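PDB 1KJN: MTH0777 from Methanothermobacter thermautotrophicus, which is of unknown function, a two-subunit archaeal protein of the DUF1890 family built round a parallel beta sheet flanked by helices. Local coordinates for residues K8-I22 with F37-V51. Sequence-based numbering, arbitrary orientation.
Sequences KALMVLGCPESPVQI and FRVTVTANPAALRLV
Five backbone hydrogen bonds join strands 8-12 and 38-43 in parallel, from Ala9 N to Arg38 O (2.9 Å) through to Leu13 N on Thr42 O (3.1 Å). Beyond them a water bridges the two segments where they part, accepting from Asn44 N and donating to Leu13 O. Asn44 also caps helix 45-54, its OD1 taking Ala47 N at 2.8 Å. On one sheet face, covered by Phe98 of helix 89-102, Leu10 lays CD1 against Thr40 CG2 (3.6 Å), near Thr42 CG2; both threonine hydroxyls turn to other partners, Glu63 and Val65 O. Toward helices 21-34 and 45-54, Leu13 CD1 touches both Val41 CG1 and Val51 CG2. The Pro16 ring reaches Ala46 CB through CG and Leu50 CD1 through CB. With CG1 beside its backbone N (chi1 -57°), Ile22 crosses Leu50 at about a right angle, CG1 meeting Leu50 CB at 3.6 Å, and CG2 faces Val51 CG2 (3.9 Å). An alanine here would remove both outer branches and probably leave a gap between helices 21-34 and 45-54, with Leu50 CB and Val51 CG2 lacking these partners. The two strands and intervening helix 21-34 form a beta-alpha-beta unit, as in Rossmann-like alpha/beta folds, helix 45-54 following directly.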
loop_
_atom_site.group_PDB
_atom_site.type_symbol
_atom_site.label_atom_id
_atom_site.label_comp_id
_atom_site.label_asym_id
_atom_site.label_seq_id
_atom_site.Cartn_x
_atom_site.Cartn_y
_atom_site.Cartn_z
ATOM N N LYS A 8 -7.265 -1.256 -23.301
ATOM C CA LYS A 8 -6.887 -1.977 -22.105
ATOM C C LYS A 8 -5.421 -1.748 -21.814
ATOM O O LYS A 8 -4.602 -1.563 -22.725
ATOM C CB LYS A 8 -7.165 -3.475 -22.291
ATOM C CG LYS A 8 -8.657 -3.799 -22.479
ATOM C CD LYS A 8 -8.891 -5.227 -22.931
ATOM C CE LYS A 8 -8.433 -6.233 -21.891
ATOM N NZ LYS A 8 -8.366 -7.610 -22.478
ATOM N N ALA A 9 -5.103 -1.704 -20.531
ATOM C CA ALA A 9 -3.731 -1.512 -20.120
ATOM C C ALA A 9 -3.319 -2.627 -19.177
ATOM O O ALA A 9 -4.142 -3.177 -18.442
ATOM C CB ALA A 9 -3.557 -0.163 -19.466
ATOM N N LEU A 10 -2.062 -3.039 -19.291
ATOM C CA LEU A 10 -1.534 -4.083 -18.418
ATOM C C LEU A 10 -0.457 -3.446 -17.558
ATOM O O LEU A 10 0.422 -2.734 -18.063
ATOM C CB LEU A 10 -0.941 -5.252 -19.214
ATOM C CG LEU A 10 -0.322 -6.394 -18.399
ATOM C CD1 LEU A 10 -1.410 -7.075 -17.584
ATOM C CD2 LEU A 10 0.369 -7.399 -19.334
HETATM N N MSE A 11 -0.549 -3.702 -16.257
HETATM C CA MSE A 11 0.383 -3.167 -15.278
HETATM C C MSE A 11 1.138 -4.316 -14.623
HETATM O O MSE A 11 0.531 -5.192 -13.992
HETATM C CB MSE A 11 -0.380 -2.350 -14.226
HETATM C CG MSE A 11 0.529 -1.697 -13.190
HETATM SE SE MSE A 11 -0.406 -0.405 -12.051
HETATM C CE MSE A 11 -0.808 0.903 -13.409
ATOM N N VAL A 12 2.462 -4.274 -14.724
ATOM C CA VAL A 12 3.325 -5.335 -14.184
ATOM C C VAL A 12 4.033 -4.862 -12.927
ATOM O O VAL A 12 4.644 -3.789 -12.932
ATOM C CB VAL A 12 4.394 -5.750 -15.221
ATOM C CG1 VAL A 12 5.280 -6.869 -14.680
ATOM C CG2 VAL A 12 3.714 -6.171 -16.518
ATOM N N LEU A 13 3.964 -5.670 -11.866
ATOM C CA LEU A 13 4.601 -5.313 -10.601
ATOM C C LEU A 13 5.745 -6.248 -10.215
ATOM O O LEU A 13 5.732 -7.440 -10.537
ATOM C CB LEU A 13 3.574 -5.278 -9.457
ATOM C CG LEU A 13 2.273 -4.512 -9.708
ATOM C CD1 LEU A 13 1.390 -4.596 -8.462
ATOM C CD2 LEU A 13 2.556 -3.064 -10.059
ATOM N N GLY A 14 6.714 -5.689 -9.496
ATOM C CA GLY A 14 7.860 -6.452 -9.044
ATOM C C GLY A 14 7.659 -6.946 -7.622
ATOM O O GLY A 14 6.599 -6.711 -7.025
ATOM N N CYS A 15 8.655 -7.639 -7.073
ATOM C CA CYS A 15 8.531 -8.144 -5.711
ATOM C C CYS A 15 8.281 -6.931 -4.803
ATOM O O CYS A 15 8.883 -5.868 -4.973
ATOM C CB CYS A 15 9.787 -8.910 -5.275
ATOM S SG CYS A 15 11.111 -7.892 -4.570
ATOM N N PRO A 16 7.298 -7.045 -3.909
ATOM C CA PRO A 16 6.962 -5.957 -2.990
ATOM C C PRO A 16 7.914 -5.907 -1.788
ATOM O O PRO A 16 7.958 -6.840 -0.976
ATOM C CB PRO A 16 5.541 -6.318 -2.565
ATOM C CG PRO A 16 5.618 -7.832 -2.463
ATOM C CD PRO A 16 6.446 -8.232 -3.681
ATOM N N GLU A 17 8.726 -4.857 -1.728
ATOM C CA GLU A 17 9.659 -4.643 -0.628
ATOM C C GLU A 17 9.454 -3.178 -0.221
ATOM O O GLU A 17 9.114 -2.875 0.931
ATOM C CB GLU A 17 11.118 -4.862 -1.063
ATOM C CG GLU A 17 11.534 -6.321 -1.347
ATOM C CD GLU A 17 12.980 -6.449 -1.876
ATOM O OE1 GLU A 17 13.511 -5.471 -2.449
ATOM O OE2 GLU A 17 13.588 -7.536 -1.730
ATOM N N SER A 18 9.631 -2.276 -1.183
ATOM C CA SER A 18 9.475 -0.850 -0.937
ATOM C C SER A 18 8.005 -0.531 -0.741
ATOM O O SER A 18 7.169 -0.886 -1.562
ATOM C CB SER A 18 9.998 -0.019 -2.114
ATOM O OG SER A 18 11.239 -0.514 -2.581
ATOM N N PRO A 19 7.675 0.126 0.372
ATOM C CA PRO A 19 6.290 0.490 0.659
ATOM C C PRO A 19 5.632 1.413 -0.359
ATOM O O PRO A 19 4.403 1.555 -0.342
ATOM C CB PRO A 19 6.367 1.111 2.054
ATOM C CG PRO A 19 7.825 1.494 2.206
ATOM C CD PRO A 19 8.557 0.396 1.519
ATOM N N VAL A 20 6.410 2.007 -1.271
ATOM C CA VAL A 20 5.784 2.881 -2.267
ATOM C C VAL A 20 5.167 2.141 -3.445
ATOM O O VAL A 20 4.267 2.687 -4.098
ATOM C CB VAL A 20 6.750 3.937 -2.890
ATOM C CG1 VAL A 20 7.310 4.871 -1.824
ATOM C CG2 VAL A 20 7.852 3.251 -3.716
ATOM N N GLN A 21 5.572 0.886 -3.669
ATOM C CA GLN A 21 5.087 0.163 -4.849
ATOM C C GLN A 21 3.601 -0.082 -4.992
ATOM O O GLN A 21 2.986 0.428 -5.924
ATOM C CB GLN A 21 5.854 -1.134 -5.092
ATOM C CG GLN A 21 5.638 -1.656 -6.505
ATOM C CD GLN A 21 6.416 -2.932 -6.800
ATOM O OE1 GLN A 21 6.607 -3.292 -7.960
ATOM N NE2 GLN A 21 6.856 -3.628 -5.752
ATOM N N ILE A 22 3.014 -0.864 -4.095
ATOM C CA ILE A 22 1.583 -1.143 -4.187
ATOM C C ILE A 22 0.766 0.157 -4.260
ATOM O O ILE A 22 -0.014 0.335 -5.189
ATOM C CB ILE A 22 1.094 -2.039 -3.021
ATOM C CG1 ILE A 22 1.907 -3.328 -3.026
ATOM C CG2 ILE A 22 -0.405 -2.326 -3.136
ATOM C CD1 ILE A 22 1.986 -3.998 -4.374
ATOM N N PHE A 37 -9.245 3.627 -19.758
ATOM C CA PHE A 37 -8.661 2.301 -19.798
ATOM C C PHE A 37 -9.255 1.301 -18.827
ATOM O O PHE A 37 -9.703 1.658 -17.738
ATOM C CB PHE A 37 -7.179 2.384 -19.451
ATOM C CG PHE A 37 -6.327 2.887 -20.550
ATOM C CD1 PHE A 37 -5.933 4.219 -20.585
ATOM C CD2 PHE A 37 -5.910 2.034 -21.558
ATOM C CE1 PHE A 37 -5.133 4.690 -21.613
ATOM C CE2 PHE A 37 -5.111 2.501 -22.585
ATOM C CZ PHE A 37 -4.721 3.827 -22.618
ATOM N N ARG A 38 -9.212 0.039 -19.226
ATOM C CA ARG A 38 -9.622 -1.057 -18.355
ATOM C C ARG A 38 -8.219 -1.520 -17.928
ATOM O O ARG A 38 -7.363 -1.729 -18.782
ATOM C CB ARG A 38 -10.325 -2.153 -19.141
ATOM C CG ARG A 38 -11.244 -2.989 -18.295
ATOM C CD ARG A 38 -11.813 -4.147 -19.086
ATOM N NE ARG A 38 -11.070 -5.373 -18.822
ATOM C CZ ARG A 38 -11.298 -6.166 -17.781
ATOM N NH1 ARG A 38 -12.256 -5.863 -16.916
ATOM N NH2 ARG A 38 -10.543 -7.237 -17.580
ATOM N N VAL A 39 -7.942 -1.598 -16.630
ATOM C CA VAL A 39 -6.602 -1.972 -16.198
ATOM C C VAL A 39 -6.461 -3.334 -15.574
ATOM O O VAL A 39 -7.115 -3.648 -14.582
ATOM C CB VAL A 39 -6.011 -0.973 -15.161
ATOM C CG1 VAL A 39 -4.533 -1.302 -14.900
ATOM C CG2 VAL A 39 -6.165 0.462 -15.635
ATOM N N THR A 40 -5.522 -4.100 -16.108
ATOM C CA THR A 40 -5.233 -5.415 -15.570
ATOM C C THR A 40 -3.901 -5.330 -14.839
ATOM O O THR A 40 -2.928 -4.791 -15.365
ATOM C CB THR A 40 -5.124 -6.471 -16.682
ATOM O OG1 THR A 40 -6.409 -6.669 -17.286
ATOM C CG2 THR A 40 -4.604 -7.798 -16.121
ATOM N N VAL A 41 -3.868 -5.832 -13.614
ATOM C CA VAL A 41 -2.642 -5.846 -12.818
ATOM C C VAL A 41 -2.118 -7.287 -12.775
ATOM O O VAL A 41 -2.890 -8.233 -12.537
ATOM C CB VAL A 41 -2.897 -5.369 -11.365
ATOM C CG1 VAL A 41 -1.627 -5.492 -10.540
ATOM C CG2 VAL A 41 -3.406 -3.916 -11.344
ATOM N N THR A 42 -0.820 -7.461 -12.992
ATOM C CA THR A 42 -0.237 -8.801 -12.952
ATOM C C THR A 42 1.038 -8.763 -12.117
ATOM O O THR A 42 1.847 -7.847 -12.262
ATOM C CB THR A 42 0.053 -9.353 -14.384
ATOM O OG1 THR A 42 0.550 -10.694 -14.288
ATOM C CG2 THR A 42 1.085 -8.483 -15.123
ATOM N N ALA A 43 1.184 -9.731 -11.212
ATOM C CA ALA A 43 2.335 -9.794 -10.320
ATOM C C ALA A 43 2.364 -11.114 -9.538
ATOM O O ALA A 43 1.535 -12.005 -9.779
ATOM C CB ALA A 43 2.286 -8.623 -9.346
ATOM N N ASN A 44 3.329 -11.227 -8.616
ATOM C CA ASN A 44 3.501 -12.424 -7.796
ATOM C C ASN A 44 2.425 -12.456 -6.710
ATOM O O ASN A 44 1.803 -11.439 -6.434
ATOM C CB ASN A 44 4.956 -12.532 -7.230
ATOM C CG ASN A 44 5.243 -11.595 -6.018
ATOM O OD1 ASN A 44 4.396 -10.811 -5.591
ATOM N ND2 ASN A 44 6.461 -11.706 -5.460
ATOM N N PRO A 45 2.196 -13.620 -6.084
ATOM C CA PRO A 45 1.171 -13.737 -5.037
ATOM C C PRO A 45 1.167 -12.646 -3.967
ATOM O O PRO A 45 0.136 -12.034 -3.717
ATOM C CB PRO A 45 1.442 -15.124 -4.450
ATOM C CG PRO A 45 1.882 -15.906 -5.676
ATOM C CD PRO A 45 2.868 -14.920 -6.304
ATOM N N ALA A 46 2.309 -12.393 -3.345
ATOM C CA ALA A 46 2.374 -11.368 -2.306
ATOM C C ALA A 46 1.883 -10.016 -2.841
ATOM O O ALA A 46 0.986 -9.405 -2.277
ATOM C CB ALA A 46 3.799 -11.252 -1.779
ATOM N N ALA A 47 2.438 -9.599 -3.969
ATOM C CA ALA A 47 2.064 -8.334 -4.586
ATOM C C ALA A 47 0.548 -8.224 -4.867
ATOM O O ALA A 47 -0.076 -7.227 -4.484
ATOM C CB ALA A 47 2.884 -8.119 -5.869
ATOM N N LEU A 48 -0.035 -9.249 -5.507
ATOM C CA LEU A 48 -1.468 -9.238 -5.817
ATOM C C LEU A 48 -2.305 -9.157 -4.561
ATOM O O LEU A 48 -3.348 -8.482 -4.542
ATOM C CB LEU A 48 -1.861 -10.475 -6.654
ATOM C CG LEU A 48 -2.007 -10.232 -8.179
ATOM C CD1 LEU A 48 -0.972 -9.281 -8.689
ATOM C CD2 LEU A 48 -1.991 -11.530 -8.979
ATOM N N ARG A 49 -1.865 -9.847 -3.504
ATOM C CA ARG A 49 -2.609 -9.823 -2.241
ATOM C C ARG A 49 -2.563 -8.450 -1.602
ATOM O O ARG A 49 -3.502 -8.058 -0.924
ATOM C CB ARG A 49 -2.110 -10.868 -1.230
ATOM C CG ARG A 49 -2.223 -12.309 -1.688
ATOM C CD ARG A 49 -2.132 -13.284 -0.520
ATOM N NE ARG A 49 -3.375 -13.240 0.236
ATOM C CZ ARG A 49 -4.384 -14.101 0.093
ATOM N NH1 ARG A 49 -4.299 -15.107 -0.768
ATOM N NH2 ARG A 49 -5.528 -13.892 0.741
ATOM N N LEU A 50 -1.458 -7.733 -1.785
ATOM C CA LEU A 50 -1.345 -6.397 -1.196
ATOM C C LEU A 50 -2.310 -5.436 -1.872
ATOM O O LEU A 50 -2.978 -4.630 -1.202
ATOM C CB LEU A 50 0.090 -5.876 -1.275
ATOM C CG LEU A 50 1.040 -6.521 -0.257
ATOM C CD1 LEU A 50 2.480 -6.121 -0.533
ATOM C CD2 LEU A 50 0.626 -6.123 1.147
ATOM N N VAL A 51 -2.411 -5.564 -3.194
ATOM C CA VAL A 51 -3.299 -4.733 -3.994
ATOM C C VAL A 51 -4.742 -4.999 -3.570
ATOM O O VAL A 51 -5.486 -4.065 -3.350
ATOM C CB VAL A 51 -3.137 -5.046 -5.513
ATOM C CG1 VAL A 51 -4.235 -4.330 -6.331
ATOM C CG2 VAL A 51 -1.732 -4.650 -6.007
HETATM O O HOH W 1 5.208 -9.219 -8.305
#